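Local coordinates for ancylostoma secreted protein 1 (Necator americanus, PDB 3NT8) that is a secreted two-CAP-domain protein of the human hookworm, probably associated with the transition of infective larvae to parasitism, at residues S91-I96 / Q101-W106. Residues are numbered along the deposited sequence; the frame is centred on the assembly and turned at random.
Sequences SGFAGI and QNTMSW
The side-chain oxygen OE1 of Gln101 is held chiefly by the backbone N of Ala94, 2.7 Å away with a nearly straight N-H...O angle of 165°. The donor approaches at 129° to the C=O bond, tilted modestly from the carbonyl plane. A water shared with the backbone N of Ile96 also donates to OE1, but it is modelled unusually close, and its exact distance is doubtful. Glutamine suits this place because, with CG anti to the backbone N and the chain extended beyond it, the amide reaches from strand 100-107 across to loop 91-96. The other end of the amide is occupied too: NE2 is hydrogen-bonded to Ser174 OG of the adjacent strand 170-177 and, at 3.0 Å, to a second water that in turn donates weakly to Gly92 O. With both ends bonded, the amide is fixed in its rotation.

Phe93 runs past this side chain in the opposite direction, its ring plane 55° from the amide and Gln101 CD lying at the ring edge. The ring is long enough to follow the aliphatic part of Gln101, CD1 resting 3.9 Å from CG, and to end at the strand, where CE1 lies 3.4 Å from Gln101 O and meets the Thr103 methyl CG2. The Ala94 N-H bond brings CB of Ala94 close to OE1, and this short methyl also touches Ala85 of helix 76-85. Gly92 and Gly95, lacking CB, adopt positive phi at little steric cost, bending the loop on either side of Phe93 and Ala94. An exposed loop is thus held at an edge strand of the first CAP domain's sheet by directional amide bonds and water bridges more than by buried apolar surface.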
ATOM      1  N   SER A  91     -10.173 -14.500  21.614  1.00 42.79           N
ATOM      2  CA  SER A  91     -10.728 -14.703  20.243  1.00 44.81           C
ATOM      3  C   SER A  91     -10.599 -13.449  19.358  1.00 44.99           C
ATOM      4  O   SER A  91     -10.708 -12.333  19.844  1.00 45.83           O
ATOM      5  CB  SER A  91     -12.204 -15.089  20.321  1.00 44.81           C
ATOM      6  OG  SER A  91     -12.341 -16.394  20.884  1.00 48.30           O
ATOM      7  N   GLY A  92     -10.363 -13.645  18.063  1.00 44.96           N
ATOM      8  CA  GLY A  92     -10.306 -12.531  17.135  1.00 44.60           C
ATOM      9  C   GLY A  92      -8.973 -11.828  17.107  1.00 44.42           C
ATOM     10  O   GLY A  92      -7.949 -12.398  17.489  1.00 43.93           O
ATOM     11  N   PHE A  93      -9.003 -10.582  16.632  1.00 44.32           N
ATOM     12  CA  PHE A  93      -7.809  -9.753  16.434  1.00 44.13           C
ATOM     13  C   PHE A  93      -7.548  -8.740  17.555  1.00 44.44           C
ATOM     14  O   PHE A  93      -8.486  -8.223  18.206  1.00 45.56           O
ATOM     15  CB  PHE A  93      -7.852  -9.060  15.071  1.00 43.61           C
ATOM     16  CG  PHE A  93      -7.773 -10.011  13.904  1.00 43.61           C
ATOM     17  CD1 PHE A  93      -6.624 -10.777  13.670  1.00 41.99           C
ATOM     18  CD2 PHE A  93      -8.847 -10.136  13.025  1.00 44.24           C
ATOM     19  CE1 PHE A  93      -6.560 -11.650  12.572  1.00 41.57           C
ATOM     20  CE2 PHE A  93      -8.791 -11.013  11.927  1.00 44.10           C
ATOM     21  CZ  PHE A  93      -7.653 -11.767  11.702  1.00 41.62           C
ATOM     22  N   ALA A  94      -6.270  -8.460  17.778  1.00 43.53           N
ATOM     23  CA  ALA A  94      -5.837  -7.633  18.892  1.00 42.87           C
ATOM     24  C   ALA A  94      -6.211  -6.167  18.698  1.00 42.73           C
ATOM     25  O   ALA A  94      -6.421  -5.472  19.682  1.00 43.33           O
ATOM     26  CB  ALA A  94      -4.345  -7.774  19.090  1.00 42.41           C
ATOM     27  N   GLY A  95      -6.282  -5.711  17.437  1.00 42.26           N
ATOM     28  CA  GLY A  95      -6.506  -4.289  17.090  1.00 41.34           C
ATOM     29  C   GLY A  95      -5.303  -3.373  17.383  1.00 41.02           C
ATOM     30  O   GLY A  95      -5.472  -2.156  17.621  1.00 41.03           O
ATOM     31  N   ILE A  96      -4.090  -3.950  17.391  1.00 39.16           N
ATOM     32  CA  ILE A  96      -2.838  -3.168  17.511  1.00 37.25           C
ATOM     33  C   ILE A  96      -2.607  -2.166  16.363  1.00 37.40           C
ATOM     34  O   ILE A  96      -2.853  -2.492  15.164  1.00 36.72           O
ATOM     35  CB  ILE A  96      -1.584  -4.095  17.655  1.00 36.90           C
ATOM     36  CG1 ILE A  96      -1.731  -4.994  18.899  1.00 34.99           C
ATOM     37  CG2 ILE A  96      -0.267  -3.265  17.712  1.00 33.63           C
ATOM     38  CD1 ILE A  96      -0.967  -6.267  18.807  1.00 33.05           C
ATOM     39  N   GLN A 101      -2.254  -8.583  11.382  1.00 17.69           N
ATOM     40  CA  GLN A 101      -2.104  -9.643  12.332  1.00 19.21           C
ATOM     41  C   GLN A 101      -2.524 -11.012  11.797  1.00 19.22           C
ATOM     42  O   GLN A 101      -3.529 -11.145  11.151  1.00 20.02           O
ATOM     43  CB  GLN A 101      -2.909  -9.329  13.614  1.00 20.04           C
ATOM     44  CG  GLN A 101      -2.834 -10.410  14.678  1.00 22.36           C
ATOM     45  CD  GLN A 101      -3.545 -10.005  15.959  1.00 25.31           C
ATOM     46  OE1 GLN A 101      -4.318  -9.036  15.993  1.00 31.86           O
ATOM     47  NE2 GLN A 101      -3.327 -10.756  16.985  1.00 27.72           N
ATOM     48  N   ASN A 102      -1.717 -12.012  12.130  1.00 19.67           N
ATOM     49  CA  ASN A 102      -1.976 -13.400  11.889  1.00 19.98           C
ATOM     50  C   ASN A 102      -2.145 -14.106  13.237  1.00 20.90           C
ATOM     51  O   ASN A 102      -1.381 -13.855  14.171  1.00 20.69           O
ATOM     52  CB  ASN A 102      -0.786 -14.011  11.157  1.00 19.69           C
ATOM     53  CG  ASN A 102      -0.941 -14.010   9.644  1.00 17.68           C
ATOM     54  OD1 ASN A 102      -1.970 -13.648   9.117  1.00 20.64           O
ATOM     55  ND2 ASN A 102       0.120 -14.403   8.943  1.00 14.74           N
ATOM     56  N   THR A 103      -3.122 -15.002  13.327  1.00 22.59           N
ATOM     57  CA  THR A 103      -3.490 -15.607  14.601  1.00 25.20           C
ATOM     58  C   THR A 103      -3.950 -17.078  14.448  1.00 25.44           C
ATOM     59  O   THR A 103      -4.540 -17.493  13.395  1.00 25.30           O
ATOM     60  CB  THR A 103      -4.589 -14.753  15.361  1.00 26.69           C
ATOM     61  OG1 THR A 103      -4.740 -15.285  16.674  1.00 32.54           O
ATOM     62  CG2 THR A 103      -5.938 -14.830  14.652  1.00 27.71           C
ATOM     63  N   MET A 104      -3.638 -17.859  15.485  1.00 24.57           N
ATOM     64  CA  MET A 104      -3.931 -19.293  15.485  1.00 25.08           C
ATOM     65  C   MET A 104      -4.171 -19.733  16.912  1.00 25.02           C
ATOM     66  O   MET A 104      -3.443 -19.349  17.826  1.00 23.95           O
ATOM     67  CB  MET A 104      -2.777 -20.108  14.911  1.00 24.14           C
ATOM     68  CG  MET A 104      -2.990 -21.546  14.886  1.00 25.62           C
ATOM     69  SD  MET A 104      -4.238 -21.918  13.703  1.00 40.14           S
ATOM     70  CE  MET A 104      -4.085 -23.715  13.837  1.00 39.60           C
ATOM     71  N   SER A 105      -5.174 -20.577  17.072  1.00 25.84           N
ATOM     72  CA  SER A 105      -5.514 -21.084  18.388  1.00 27.23           C
ATOM     73  C   SER A 105      -5.429 -22.612  18.419  1.00 26.45           C
ATOM     74  O   SER A 105      -5.947 -23.293  17.531  1.00 26.14           O
ATOM     75  CB  SER A 105      -6.896 -20.572  18.814  1.00 29.07           C
ATOM     76  OG  SER A 105      -7.230 -21.079  20.109  1.00 32.11           O
ATOM     77  N   TRP A 106      -4.746 -23.150  19.433  1.00 26.54           N
ATOM     78  CA  TRP A 106      -4.708 -24.598  19.647  1.00 26.85           C
ATOM     79  C   TRP A 106      -5.388 -25.019  20.940  1.00 28.23           C
ATOM     80  O   TRP A 106      -5.338 -24.302  21.954  1.00 28.19           O
ATOM     81  CB  TRP A 106      -3.260 -25.096  19.683  1.00 26.98           C
ATOM     82  CG  TRP A 106      -2.486 -24.758  18.483  1.00 24.31           C
ATOM     83  CD1 TRP A 106      -1.713 -23.646  18.284  1.00 22.91           C
ATOM     84  CD2 TRP A 106      -2.375 -25.540  17.307  1.00 23.55           C
ATOM     85  NE1 TRP A 106      -1.146 -23.682  17.032  1.00 20.25           N
ATOM     86  CE2 TRP A 106      -1.529 -24.838  16.414  1.00 21.64           C
ATOM     87  CE3 TRP A 106      -2.907 -26.773  16.911  1.00 24.71           C
ATOM     88  CZ2 TRP A 106      -1.201 -25.325  15.154  1.00 19.41           C
ATOM     89  CZ3 TRP A 106      -2.586 -27.264  15.656  1.00 25.36           C
ATOM     90  CH2 TRP A 106      -1.739 -26.536  14.785  1.00 22.12           C
TER
HETATM   91  O   HOH W   1      -5.388 -11.112  19.143  1.00 17.77           O
HETATM   92  O   HOH W   2      -3.676  -6.609  15.838  1.00 29.51           O